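DNA polymerase III beta subunit (Streptococcus pyogenes, PDB 2AVT) serves as the sliding clamp of replication, a two-subunit ring that probably encircles duplex DNA and keeps the polymerase on its template. Local coordinates at residues T18-S23 with F211-T216; Q51-N56 with P124-V129; I83-S88 with V104-G109; S282-N287 with P306-V311. One frame throughout, in Å; residues are numbered along the deposited sequence.

Contact 1. Residues T18-S23 with F211-T216; sequences TKRAIS and FSAVFT
R20 reaches over to the last turn of helix 205-214 and meets two neighbouring residues there, V214 with its stem and A213 with its head. The enclosed part is the inner one. CG2 of V214 lies 4.1 Å from CB of R20 and equally far from its CG, the two side chains sliding past each other in opposite directions. V214 is buried, also touching I54 of strand 52-59 and I238 and F240 of strand 238-243. The outer part faces solvent. R20 is bent twice, at chi2 (-66°) and chi3 (-54°), which brings the guanidinium back across the methyl of A213. CB of A213 stands 3.5 Å above one face of that plane, shifted toward the rim, and its nearest guanidinium atom is NH2 at 3.7 Å. Both A213 and R20 are exposed on this side. No hydrogen bond links the two segments, yet NE of R20 makes a salt bridge with E210, one turn earlier on the same helix. The chemistry therefore implies a divided role for one arginine: its CB and CG add to the apolar packing on V214, between the N-terminal and central domains, while its charge, probably offset in part by E210, stays at the exposed edge.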
loop_
_atom_site.group_PDB
_atom_site.type_symbol
_atom_site.label_atom_id
_atom_site.label_comp_id
_atom_site.label_asym_id
_atom_site.label_seq_id
_atom_site.Cartn_x
_atom_site.Cartn_y
_atom_site.Cartn_z
ATOM N N THR A 18 -20.599 0.875 -0.606
ATOM C CA THR A 18 -21.192 2.201 -0.661
ATOM C C THR A 18 -20.112 3.277 -0.515
ATOM O O THR A 18 -20.179 4.328 -1.158
ATOM C CB THR A 18 -22.227 2.374 0.468
ATOM O OG1 THR A 18 -23.176 1.297 0.417
ATOM C CG2 THR A 18 -22.962 3.697 0.314
ATOM N N LYS A 19 -19.127 2.997 0.332
ATOM C CA LYS A 19 -18.025 3.919 0.590
ATOM C C LYS A 19 -17.226 4.228 -0.688
ATOM O O LYS A 19 -16.455 5.191 -0.725
ATOM C CB LYS A 19 -17.103 3.326 1.670
ATOM C CG LYS A 19 -15.897 4.172 2.031
ATOM C CD LYS A 19 -16.323 5.479 2.661
ATOM C CE LYS A 19 -15.126 6.383 2.908
ATOM N NZ LYS A 19 -14.448 6.726 1.626
ATOM N N ARG A 20 -17.403 3.413 -1.727
ATOM C CA ARG A 20 -16.699 3.635 -2.987
ATOM C C ARG A 20 -17.144 4.971 -3.594
ATOM O O ARG A 20 -16.406 5.599 -4.338
ATOM C CB ARG A 20 -16.999 2.511 -3.986
ATOM C CG ARG A 20 -16.720 1.107 -3.487
ATOM C CD ARG A 20 -15.251 0.878 -3.262
ATOM N NE ARG A 20 -14.472 1.185 -4.455
ATOM C CZ ARG A 20 -13.222 0.784 -4.649
ATOM N NH1 ARG A 20 -12.610 0.050 -3.727
ATOM N NH2 ARG A 20 -12.578 1.125 -5.758
ATOM N N ALA A 21 -18.361 5.391 -3.276
ATOM C CA ALA A 21 -18.892 6.650 -3.789
ATOM C C ALA A 21 -18.664 7.810 -2.821
ATOM O O ALA A 21 -19.212 8.894 -3.021
ATOM C CB ALA A 21 -20.385 6.511 -4.060
ATOM N N ILE A 22 -17.860 7.591 -1.782
ATOM C CA ILE A 22 -17.601 8.634 -0.791
ATOM C C ILE A 22 -16.136 9.058 -0.775
ATOM O O ILE A 22 -15.246 8.251 -0.507
ATOM C CB ILE A 22 -18.048 8.167 0.622
ATOM C CG1 ILE A 22 -19.534 7.783 0.576
ATOM C CG2 ILE A 22 -17.840 9.285 1.648
ATOM C CD1 ILE A 22 -20.149 7.446 1.934
ATOM N N SER A 23 -15.903 10.335 -1.087
ATOM C CA SER A 23 -14.561 10.912 -1.140
ATOM C C SER A 23 -13.935 11.125 0.226
ATOM O O SER A 23 -14.627 11.331 1.215
ATOM C CB SER A 23 -14.584 12.267 -1.864
ATOM O OG SER A 23 -14.782 12.121 -3.256
ATOM N N PHE A 211 -17.699 1.395 -11.235
ATOM C CA PHE A 211 -18.774 0.469 -11.588
ATOM C C PHE A 211 -18.275 -0.960 -11.395
ATOM O O PHE A 211 -18.941 -1.787 -10.770
ATOM C CB PHE A 211 -19.188 0.637 -13.054
ATOM C CG PHE A 211 -20.142 -0.428 -13.541
ATOM C CD1 PHE A 211 -19.665 -1.617 -14.071
ATOM C CD2 PHE A 211 -21.513 -0.254 -13.444
ATOM C CE1 PHE A 211 -20.540 -2.615 -14.490
ATOM C CE2 PHE A 211 -22.395 -1.248 -13.864
ATOM C CZ PHE A 211 -21.904 -2.429 -14.385
ATOM N N SER A 212 -17.097 -1.238 -11.944
ATOM C CA SER A 212 -16.494 -2.563 -11.862
ATOM C C SER A 212 -16.233 -3.004 -10.433
ATOM O O SER A 212 -16.360 -4.187 -10.100
ATOM C CB SER A 212 -15.181 -2.594 -12.652
ATOM O OG SER A 212 -15.426 -2.457 -14.041
ATOM N N ALA A 213 -15.869 -2.050 -9.586
ATOM C CA ALA A 213 -15.583 -2.357 -8.194
ATOM C C ALA A 213 -16.851 -2.573 -7.380
ATOM O O ALA A 213 -16.861 -3.369 -6.444
ATOM C CB ALA A 213 -14.744 -1.233 -7.568
ATOM N N VAL A 214 -17.922 -1.881 -7.745
ATOM C CA VAL A 214 -19.177 -1.979 -7.007
ATOM C C VAL A 214 -20.052 -3.191 -7.333
ATOM O O VAL A 214 -20.631 -3.799 -6.431
ATOM C CB VAL A 214 -20.016 -0.703 -7.201
ATOM C CG1 VAL A 214 -21.313 -0.808 -6.418
ATOM C CG2 VAL A 214 -19.209 0.517 -6.744
ATOM N N PHE A 215 -20.172 -3.528 -8.615
ATOM C CA PHE A 215 -20.978 -4.673 -9.009
ATOM C C PHE A 215 -20.122 -5.938 -9.049
ATOM O O PHE A 215 -19.274 -6.099 -9.928
ATOM C CB PHE A 215 -21.642 -4.432 -10.370
ATOM C CG PHE A 215 -22.731 -3.389 -10.335
ATOM C CD1 PHE A 215 -24.029 -3.732 -9.989
ATOM C CD2 PHE A 215 -22.450 -2.059 -10.611
ATOM C CE1 PHE A 215 -25.027 -2.777 -9.915
ATOM C CE2 PHE A 215 -23.445 -1.098 -10.540
ATOM C CZ PHE A 215 -24.735 -1.458 -10.193
ATOM N N THR A 216 -20.337 -6.820 -8.076
ATOM C CA THR A 216 -19.588 -8.069 -7.996
ATOM C C THR A 216 -20.024 -9.049 -9.080
ATOM O O THR A 216 -21.142 -8.984 -9.593
ATOM C CB THR A 216 -19.740 -8.723 -6.605
ATOM O OG1 THR A 216 -21.106 -8.641 -6.181
ATOM C CG2 THR A 216 -18.853 -8.016 -5.595
#

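Contact 2. Residues Q51-N56 with P124-V129; sequences QISIEN and PRLQEV
S53 and E55, two residues apart on strand 52-59, both point at L126 of the extended segment 124-129, and that leucine alone makes the contact from its side. Taken in order, S53 comes first. Its CB lies 3.7 Å from CD2 of L126, and OG is scarcely farther from the same methyl, at 3.8 Å. I54 turns to the other face of the sheet, where it packs on V214 and A21. E55 follows, and it and L126 approach from opposite directions; chi2 at -178° keeps the glutamate chain straight and carries OE2 to the leucine. OE2 approaches CG of L126 to 3.4 Å and CD2 to 3.6 Å, a polar atom resting against a branched apolar end with no hydrogen bond between the segments. The torsion of L126, CG anti to the backbone N at chi1 -152°, directs its isobutyl group to the strand; Y241 and Q230 also touch it. Backbone bonds of S53 with Y241 and E55 with S239 show that strand 52-59 pairs with strand 238-243 of the central domain. The arrangement is that of a sliding clamp's domain junction: a continuous antiparallel sheet spans two domains, and the connecting chain passes over its outer face, opposite the helices.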
loop_
_atom_site.group_PDB
_atom_site.type_symbol
_atom_site.label_atom_id
_atom_site.label_comp_id
_atom_site.label_asym_id
_atom_site.label_seq_id
_atom_site.Cartn_x
_atom_site.Cartn_y
_atom_site.Cartn_z
ATOM N N GLN A 51 -19.924 13.122 -8.190
ATOM C CA GLN A 51 -19.757 12.535 -9.519
ATOM C C GLN A 51 -20.641 11.286 -9.608
ATOM O O GLN A 51 -21.397 11.118 -10.574
ATOM C CB GLN A 51 -18.290 12.162 -9.751
ATOM C CG GLN A 51 -17.893 11.972 -11.216
ATOM C CD GLN A 51 -17.805 13.288 -11.977
ATOM O OE1 GLN A 51 -17.049 14.183 -11.605
ATOM N NE2 GLN A 51 -18.574 13.408 -13.047
ATOM N N ILE A 52 -20.538 10.413 -8.603
ATOM C CA ILE A 52 -21.355 9.202 -8.550
ATOM C C ILE A 52 -22.116 9.128 -7.234
ATOM O O ILE A 52 -21.781 9.818 -6.260
ATOM C CB ILE A 52 -20.510 7.900 -8.676
ATOM C CG1 ILE A 52 -19.523 7.794 -7.517
ATOM C CG2 ILE A 52 -19.759 7.875 -10.001
ATOM C CD1 ILE A 52 -18.633 6.563 -7.582
ATOM N N SER A 53 -23.153 8.299 -7.227
ATOM C CA SER A 53 -23.971 8.058 -6.053
ATOM C C SER A 53 -24.282 6.569 -6.054
ATOM O O SER A 53 -24.622 5.995 -7.101
ATOM C CB SER A 53 -25.289 8.831 -6.106
ATOM O OG SER A 53 -25.072 10.231 -6.044
ATOM N N ILE A 54 -24.153 5.947 -4.892
ATOM C CA ILE A 54 -24.444 4.527 -4.746
ATOM C C ILE A 54 -25.510 4.312 -3.682
ATOM O O ILE A 54 -25.361 4.776 -2.551
ATOM C CB ILE A 54 -23.193 3.732 -4.333
ATOM C CG1 ILE A 54 -22.156 3.777 -5.453
ATOM C CG2 ILE A 54 -23.564 2.275 -4.039
ATOM C CD1 ILE A 54 -20.860 3.105 -5.085
ATOM N N GLU A 55 -26.595 3.641 -4.064
ATOM C CA GLU A 55 -27.677 3.300 -3.142
ATOM C C GLU A 55 -27.650 1.780 -3.073
ATOM O O GLU A 55 -28.006 1.090 -4.033
ATOM C CB GLU A 55 -29.033 3.799 -3.645
ATOM C CG GLU A 55 -29.294 5.266 -3.330
ATOM C CD GLU A 55 -30.661 5.747 -3.786
ATOM O OE1 GLU A 55 -31.662 5.052 -3.620
ATOM O OE2 GLU A 55 -30.710 6.956 -4.343
ATOM N N ASN A 56 -27.203 1.267 -1.936
ATOM C CA ASN A 56 -27.064 -0.169 -1.744
ATOM C C ASN A 56 -27.978 -0.635 -0.621
ATOM O O ASN A 56 -27.877 -0.189 0.528
ATOM C CB ASN A 56 -25.591 -0.486 -1.453
ATOM C CG ASN A 56 -25.312 -1.981 -1.347
ATOM O OD1 ASN A 56 -26.101 -2.814 -1.797
ATOM N ND2 ASN A 56 -24.171 -2.321 -0.767
ATOM N N PRO A 124 -28.271 15.915 0.218
ATOM C CA PRO A 124 -28.890 16.279 -1.064
ATOM C C PRO A 124 -29.730 15.138 -1.621
ATOM O O PRO A 124 -29.387 13.967 -1.462
ATOM C CB PRO A 124 -27.691 16.591 -1.949
ATOM C CG PRO A 124 -26.639 15.645 -1.414
ATOM C CD PRO A 124 -26.808 15.801 0.082
ATOM N N ARG A 125 -30.832 15.482 -2.280
ATOM C CA ARG A 125 -31.706 14.470 -2.851
ATOM C C ARG A 125 -31.129 13.924 -4.141
ATOM O O ARG A 125 -30.348 14.590 -4.814
ATOM C CB ARG A 125 -33.090 15.058 -3.096
ATOM C CG ARG A 125 -33.800 15.412 -1.807
ATOM C CD ARG A 125 -35.059 16.193 -2.071
ATOM N NE ARG A 125 -35.841 16.378 -0.855
ATOM C CZ ARG A 125 -36.945 17.112 -0.792
ATOM N NH1 ARG A 125 -37.384 17.729 -1.882
ATOM N NH2 ARG A 125 -37.615 17.223 0.349
ATOM N N LEU A 126 -31.510 12.701 -4.483
ATOM C CA LEU A 126 -31.008 12.078 -5.698
ATOM C C LEU A 126 -31.759 12.609 -6.914
ATOM O O LEU A 126 -32.973 12.803 -6.870
ATOM C CB LEU A 126 -31.183 10.559 -5.614
ATOM C CG LEU A 126 -30.230 9.637 -6.385
ATOM C CD1 LEU A 126 -30.126 10.073 -7.836
ATOM C CD2 LEU A 126 -28.861 9.661 -5.727
ATOM N N GLN A 127 -31.023 12.871 -7.989
ATOM C CA GLN A 127 -31.628 13.325 -9.232
ATOM C C GLN A 127 -32.168 12.020 -9.800
ATOM O O GLN A 127 -31.425 11.220 -10.349
ATOM C CB GLN A 127 -30.559 13.911 -10.161
ATOM C CG GLN A 127 -31.101 14.695 -11.347
ATOM C CD GLN A 127 -31.947 15.880 -10.918
ATOM O OE1 GLN A 127 -31.960 16.256 -9.744
ATOM N NE2 GLN A 127 -32.652 16.480 -11.875
ATOM N N GLU A 128 -33.464 11.796 -9.639
ATOM C CA GLU A 128 -34.091 10.568 -10.101
ATOM C C GLU A 128 -34.016 10.348 -11.608
ATOM O O GLU A 128 -33.969 11.293 -12.388
ATOM C CB GLU A 128 -35.543 10.549 -9.635
ATOM C CG GLU A 128 -35.674 10.783 -8.137
ATOM C CD GLU A 128 -37.107 10.964 -7.688
ATOM O OE1 GLU A 128 -38.022 10.807 -8.529
ATOM O OE2 GLU A 128 -37.319 11.259 -6.491
ATOM N N VAL A 129 -33.994 9.078 -12.004
ATOM C CA VAL A 129 -33.942 8.708 -13.412
ATOM C C VAL A 129 -35.061 7.712 -13.694
ATOM O O VAL A 129 -35.212 6.719 -12.982
ATOM C CB VAL A 129 -32.593 8.054 -13.773
ATOM C CG1 VAL A 129 -32.611 7.589 -15.223
ATOM C CG2 VAL A 129 -31.460 9.044 -13.553
#

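Contact 3. Residues I83-S88 with V104-G109; sequences INIISS and VVLTSG
L106 holds CG beside its backbone N (chi1 -53°) and CD1 anti to CA (chi2 174°), an extended shape that carries this one methyl from strand 103-108 to helix 79-88. Two isoleucines of the helix receive it. I85 presents its branch methyl, CG2, which comes within 3.7 Å of CD1 of L106. I86 uses the far end of its chain instead. Its CB does not aim at the strand, but the bend at chi2 (-63°) brings CD1 to 4.0 Å from the same CD1 of L106. Both isoleucines cross the leucine at about a right angle, and a single methyl is met by two different branches; all three residues are buried.

Two carbonyls of segment 83-88 each accept two bonds. S88 gives both N and OG to O of I85, with OG at 2.7 Å in the carbonyl plane on a lone pair. At O of I83, the N and OG of S87 arrive from opposite faces of its plane.

I86 packs onward on F11 and I12 of helix 8-18 and on I94 of strand 93-99, while L106 rests on V96 and on L115 of strand 111-116. I85, which also touches L115, packs against I281 of the second subunit, and O of S88 accepts a hydrogen bond from R277 of that subunit, placing this helix-on-sheet layer of the N-terminal domain at the dimer interface.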
loop_
_atom_site.group_PDB
_atom_site.type_symbol
_atom_site.label_atom_id
_atom_site.label_comp_id
_atom_site.label_asym_id
_atom_site.label_seq_id
_atom_site.Cartn_x
_atom_site.Cartn_y
_atom_site.Cartn_z
ATOM N N ILE A 83 -17.712 3.227 9.635
ATOM C CA ILE A 83 -17.248 1.936 9.160
ATOM C C ILE A 83 -16.109 1.379 10.005
ATOM O O ILE A 83 -16.082 0.178 10.272
ATOM C CB ILE A 83 -16.813 2.016 7.685
ATOM C CG1 ILE A 83 -18.027 2.353 6.818
ATOM C CG2 ILE A 83 -16.167 0.725 7.262
ATOM C CD1 ILE A 83 -17.686 2.560 5.331
ATOM N N ASN A 84 -15.162 2.226 10.413
ATOM C CA ASN A 84 -14.071 1.745 11.274
ATOM C C ASN A 84 -14.654 1.257 12.614
ATOM O O ASN A 84 -14.198 0.266 13.179
ATOM C CB ASN A 84 -13.038 2.848 11.560
ATOM C CG ASN A 84 -12.255 3.247 10.327
ATOM O OD1 ASN A 84 -11.969 2.419 9.464
ATOM N ND2 ASN A 84 -11.892 4.516 10.247
ATOM N N ILE A 85 -15.655 1.959 13.124
ATOM C CA ILE A 85 -16.277 1.542 14.380
ATOM C C ILE A 85 -16.949 0.167 14.228
ATOM O O ILE A 85 -16.680 -0.754 15.010
ATOM C CB ILE A 85 -17.297 2.578 14.855
ATOM C CG1 ILE A 85 -16.551 3.757 15.481
ATOM C CG2 ILE A 85 -18.247 1.965 15.883
ATOM C CD1 ILE A 85 -17.337 5.014 15.489
ATOM N N ILE A 86 -17.785 0.026 13.201
ATOM C CA ILE A 86 -18.485 -1.225 12.934
ATOM C C ILE A 86 -17.490 -2.360 12.764
ATOM O O ILE A 86 -17.672 -3.447 13.313
ATOM C CB ILE A 86 -19.356 -1.118 11.650
ATOM C CG1 ILE A 86 -20.527 -0.169 11.906
ATOM C CG2 ILE A 86 -19.842 -2.502 11.207
ATOM C CD1 ILE A 86 -21.495 -0.645 13.003
ATOM N N SER A 87 -16.424 -2.103 12.015
ATOM C CA SER A 87 -15.411 -3.127 11.778
ATOM C C SER A 87 -14.647 -3.497 13.042
ATOM O O SER A 87 -14.004 -4.540 13.089
ATOM C CB SER A 87 -14.407 -2.658 10.714
ATOM O OG SER A 87 -15.065 -2.276 9.512
ATOM N N SER A 88 -14.706 -2.645 14.058
ATOM C CA SER A 88 -13.984 -2.907 15.296
ATOM C C SER A 88 -14.823 -3.605 16.361
ATOM O O SER A 88 -14.276 -4.030 17.381
ATOM C CB SER A 88 -13.463 -1.603 15.899
ATOM O OG SER A 88 -14.490 -0.975 16.649
ATOM N N VAL A 104 -26.933 7.225 17.636
ATOM C CA VAL A 104 -27.218 5.805 17.509
ATOM C C VAL A 104 -26.354 5.044 18.491
ATOM O O VAL A 104 -25.157 5.308 18.627
ATOM C CB VAL A 104 -26.946 5.246 16.086
ATOM C CG1 VAL A 104 -27.991 5.782 15.112
ATOM C CG2 VAL A 104 -25.554 5.614 15.632
ATOM N N VAL A 105 -26.977 4.100 19.182
ATOM C CA VAL A 105 -26.281 3.269 20.142
ATOM C C VAL A 105 -26.023 1.951 19.436
ATOM O O VAL A 105 -26.965 1.271 19.009
ATOM C CB VAL A 105 -27.150 3.008 21.380
ATOM C CG1 VAL A 105 -26.406 2.113 22.366
ATOM C CG2 VAL A 105 -27.554 4.331 22.016
ATOM N N LEU A 106 -24.746 1.607 19.310
ATOM C CA LEU A 106 -24.329 0.379 18.663
ATOM C C LEU A 106 -23.924 -0.592 19.776
ATOM O O LEU A 106 -23.034 -0.281 20.579
ATOM C CB LEU A 106 -23.129 0.651 17.757
ATOM C CG LEU A 106 -23.255 1.782 16.723
ATOM C CD1 LEU A 106 -21.913 1.995 16.032
ATOM C CD2 LEU A 106 -24.331 1.424 15.685
ATOM N N THR A 107 -24.574 -1.753 19.825
ATOM C CA THR A 107 -24.268 -2.750 20.844
ATOM C C THR A 107 -23.842 -4.058 20.200
ATOM O O THR A 107 -24.544 -4.611 19.340
ATOM C CB THR A 107 -25.483 -3.019 21.749
ATOM O OG1 THR A 107 -25.870 -1.802 22.393
ATOM C CG2 THR A 107 -25.138 -4.054 22.821
ATOM N N SER A 108 -22.671 -4.533 20.597
ATOM C CA SER A 108 -22.125 -5.776 20.081
ATOM C C SER A 108 -21.382 -6.438 21.228
ATOM O O SER A 108 -20.307 -5.991 21.619
ATOM C CB SER A 108 -21.157 -5.504 18.928
ATOM O OG SER A 108 -20.630 -6.713 18.411
ATOM N N GLY A 109 -21.959 -7.508 21.760
ATOM C CA GLY A 109 -21.329 -8.194 22.870
ATOM C C GLY A 109 -21.401 -7.291 24.081
ATOM O O GLY A 109 -22.439 -6.691 24.354
#

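Contact 4. Residues S282-N287 with P306-V311; sequences SNATQN and PEVGKV
A284 and V308 make the one apolar side-chain pair. CB of A284 lies 3.5 Å from CG2 of V308 and 4.2 Å from CG1, so the alanine methyl sits nearer one branch of the valine. A chi1 of -63° sets CG1 of V308 beside the backbone N and leaves CG2 between that N and the carbonyl carbon.

A looser contact lies next to it, where OG1 of T285 is 4.4 Å from CD of P306, a distance of light van der Waals touch on an exposed edge. T285 also packs on S305 of strand 298-305.

Hydrogen bonding between the two segments is absent, and T285 N reaches S282 O, at the end of helix 268-282, by a weak bond of 3.2 Å. The A284-V308 contact brings the turn leaving that helix against the turn entering strand 309-314, outermost in this chain's own sheet, within the helix-and-sheet C-terminal domain of the clamp fold.

Backbone pairing takes over beyond V308, where G309, K310 and V311 pair antiparallel with a strand of the second subunit.

Packing across the subunit boundary involves V308 on F81 of the second subunit and V311 on I113 of the second subunit.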
loop_
_atom_site.group_PDB
_atom_site.type_symbol
_atom_site.label_atom_id
_atom_site.label_comp_id
_atom_site.label_asym_id
_atom_site.label_seq_id
_atom_site.Cartn_x
_atom_site.Cartn_y
_atom_site.Cartn_z
ATOM N N SER A 282 13.614 5.242 -21.334
ATOM C CA SER A 282 13.013 6.363 -22.041
ATOM C C SER A 282 12.361 7.325 -21.055
ATOM O O SER A 282 12.220 8.519 -21.334
ATOM C CB SER A 282 11.955 5.861 -23.032
ATOM O OG SER A 282 10.786 5.417 -22.361
ATOM N N ASN A 283 11.960 6.799 -19.903
ATOM C CA ASN A 283 11.308 7.614 -18.888
ATOM C C ASN A 283 12.284 8.624 -18.285
ATOM O O ASN A 283 11.872 9.659 -17.754
ATOM C CB ASN A 283 10.722 6.717 -17.790
ATOM C CG ASN A 283 9.757 7.457 -16.889
ATOM O OD1 ASN A 283 8.822 8.104 -17.361
ATOM N ND2 ASN A 283 9.974 7.360 -15.585
ATOM N N ALA A 284 13.577 8.320 -18.380
ATOM C CA ALA A 284 14.606 9.206 -17.853
ATOM C C ALA A 284 14.510 10.547 -18.560
ATOM O O ALA A 284 14.569 11.603 -17.929
ATOM C CB ALA A 284 15.987 8.597 -18.067
ATOM N N THR A 285 14.352 10.493 -19.878
ATOM C CA THR A 285 14.245 11.696 -20.696
ATOM C C THR A 285 12.791 12.038 -20.996
ATOM O O THR A 285 12.063 11.238 -21.582
ATOM C CB THR A 285 14.986 11.521 -22.033
ATOM O OG1 THR A 285 16.393 11.408 -21.788
ATOM C CG2 THR A 285 14.714 12.706 -22.952
ATOM N N GLN A 286 12.371 13.230 -20.589
ATOM C CA GLN A 286 11.004 13.674 -20.826
ATOM C C GLN A 286 10.680 13.450 -22.298
ATOM O O GLN A 286 11.537 13.640 -23.163
ATOM C CB GLN A 286 10.876 15.157 -20.475
ATOM C CG GLN A 286 11.406 15.492 -19.090
ATOM C CD GLN A 286 11.365 16.973 -18.791
ATOM O OE1 GLN A 286 11.900 17.785 -19.548
ATOM N NE2 GLN A 286 10.736 17.336 -17.677
ATOM N N ASN A 287 9.447 13.038 -22.579
ATOM C CA ASN A 287 9.026 12.775 -23.950
ATOM C C ASN A 287 9.868 11.656 -24.557
ATOM O O ASN A 287 9.923 11.500 -25.776
ATOM C CB ASN A 287 9.167 14.042 -24.802
ATOM C CG ASN A 287 8.101 15.076 -24.496
ATOM O OD1 ASN A 287 7.848 15.401 -23.335
ATOM N ND2 ASN A 287 7.473 15.606 -25.541
ATOM N N PRO A 306 20.942 9.767 -23.215
ATOM C CA PRO A 306 22.266 10.376 -23.073
ATOM C C PRO A 306 22.871 10.324 -21.665
ATOM O O PRO A 306 24.092 10.298 -21.516
ATOM C CB PRO A 306 22.030 11.801 -23.565
ATOM C CG PRO A 306 21.048 11.582 -24.677
ATOM C CD PRO A 306 20.066 10.614 -24.048
ATOM N N GLU A 307 22.030 10.299 -20.636
ATOM C CA GLU A 307 22.533 10.253 -19.264
ATOM C C GLU A 307 22.621 8.861 -18.643
ATOM O O GLU A 307 23.717 8.353 -18.392
ATOM C CB GLU A 307 21.682 11.140 -18.344
ATOM C CG GLU A 307 22.013 10.972 -16.855
ATOM C CD GLU A 307 21.226 11.911 -15.947
ATOM O OE1 GLU A 307 19.975 11.877 -15.984
ATOM O OE2 GLU A 307 21.860 12.681 -15.189
ATOM N N VAL A 308 21.463 8.254 -18.398
ATOM C CA VAL A 308 21.388 6.943 -17.757
ATOM C C VAL A 308 21.859 5.730 -18.560
ATOM O O VAL A 308 22.580 4.886 -18.030
ATOM C CB VAL A 308 19.950 6.665 -17.237
ATOM C CG1 VAL A 308 19.583 7.673 -16.158
ATOM C CG2 VAL A 308 18.952 6.740 -18.380
ATOM N N GLY A 309 21.460 5.622 -19.824
ATOM C CA GLY A 309 21.893 4.471 -20.599
ATOM C C GLY A 309 21.235 4.231 -21.945
ATOM O O GLY A 309 20.649 5.136 -22.540
ATOM N N LYS A 310 21.333 2.993 -22.424
ATOM C CA LYS A 310 20.778 2.607 -23.719
ATOM C C LYS A 310 20.070 1.259 -23.679
ATOM O O LYS A 310 20.315 0.443 -22.788
ATOM C CB LYS A 310 21.895 2.539 -24.767
ATOM C CG LYS A 310 22.491 3.882 -25.155
ATOM C CD LYS A 310 23.783 3.688 -25.937
ATOM C CE LYS A 310 23.610 2.662 -27.047
ATOM N NZ LYS A 310 24.884 2.448 -27.794
ATOM N N VAL A 311 19.207 1.030 -24.669
ATOM C CA VAL A 311 18.465 -0.222 -24.780
ATOM C C VAL A 311 18.485 -0.765 -26.207
ATOM O O VAL A 311 18.067 -0.087 -27.148
ATOM C CB VAL A 311 16.983 -0.054 -24.382
ATOM C CG1 VAL A 311 16.276 -1.394 -24.469
ATOM C CG2 VAL A 311 16.873 0.500 -22.983
#

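Overall arrangement
Contacts 1 and 2 form one region at the junction of the N-terminal and central domains, their centres about 13 Å apart. I54 joins them: its CD1 is 3.5 Å from CG2 of V214, and its CG1 is 3.5 Å from CB of A21. Contact 3, about 22 Å from contact 1 by centres, still touches it through CB of K19 and CD1 of I83 at 3.8 Å. Along the chain contact 3 nests inside contact 2, and contact 2 inside contact 1. Contact 4 stands apart in the C-terminal domain, its centre about 53 Å from that of contact 3, yet both meet the second subunit. Contacts 3 and 4 thus belong to the ring's closure, contacts 1 and 2 to a joint within one subunit.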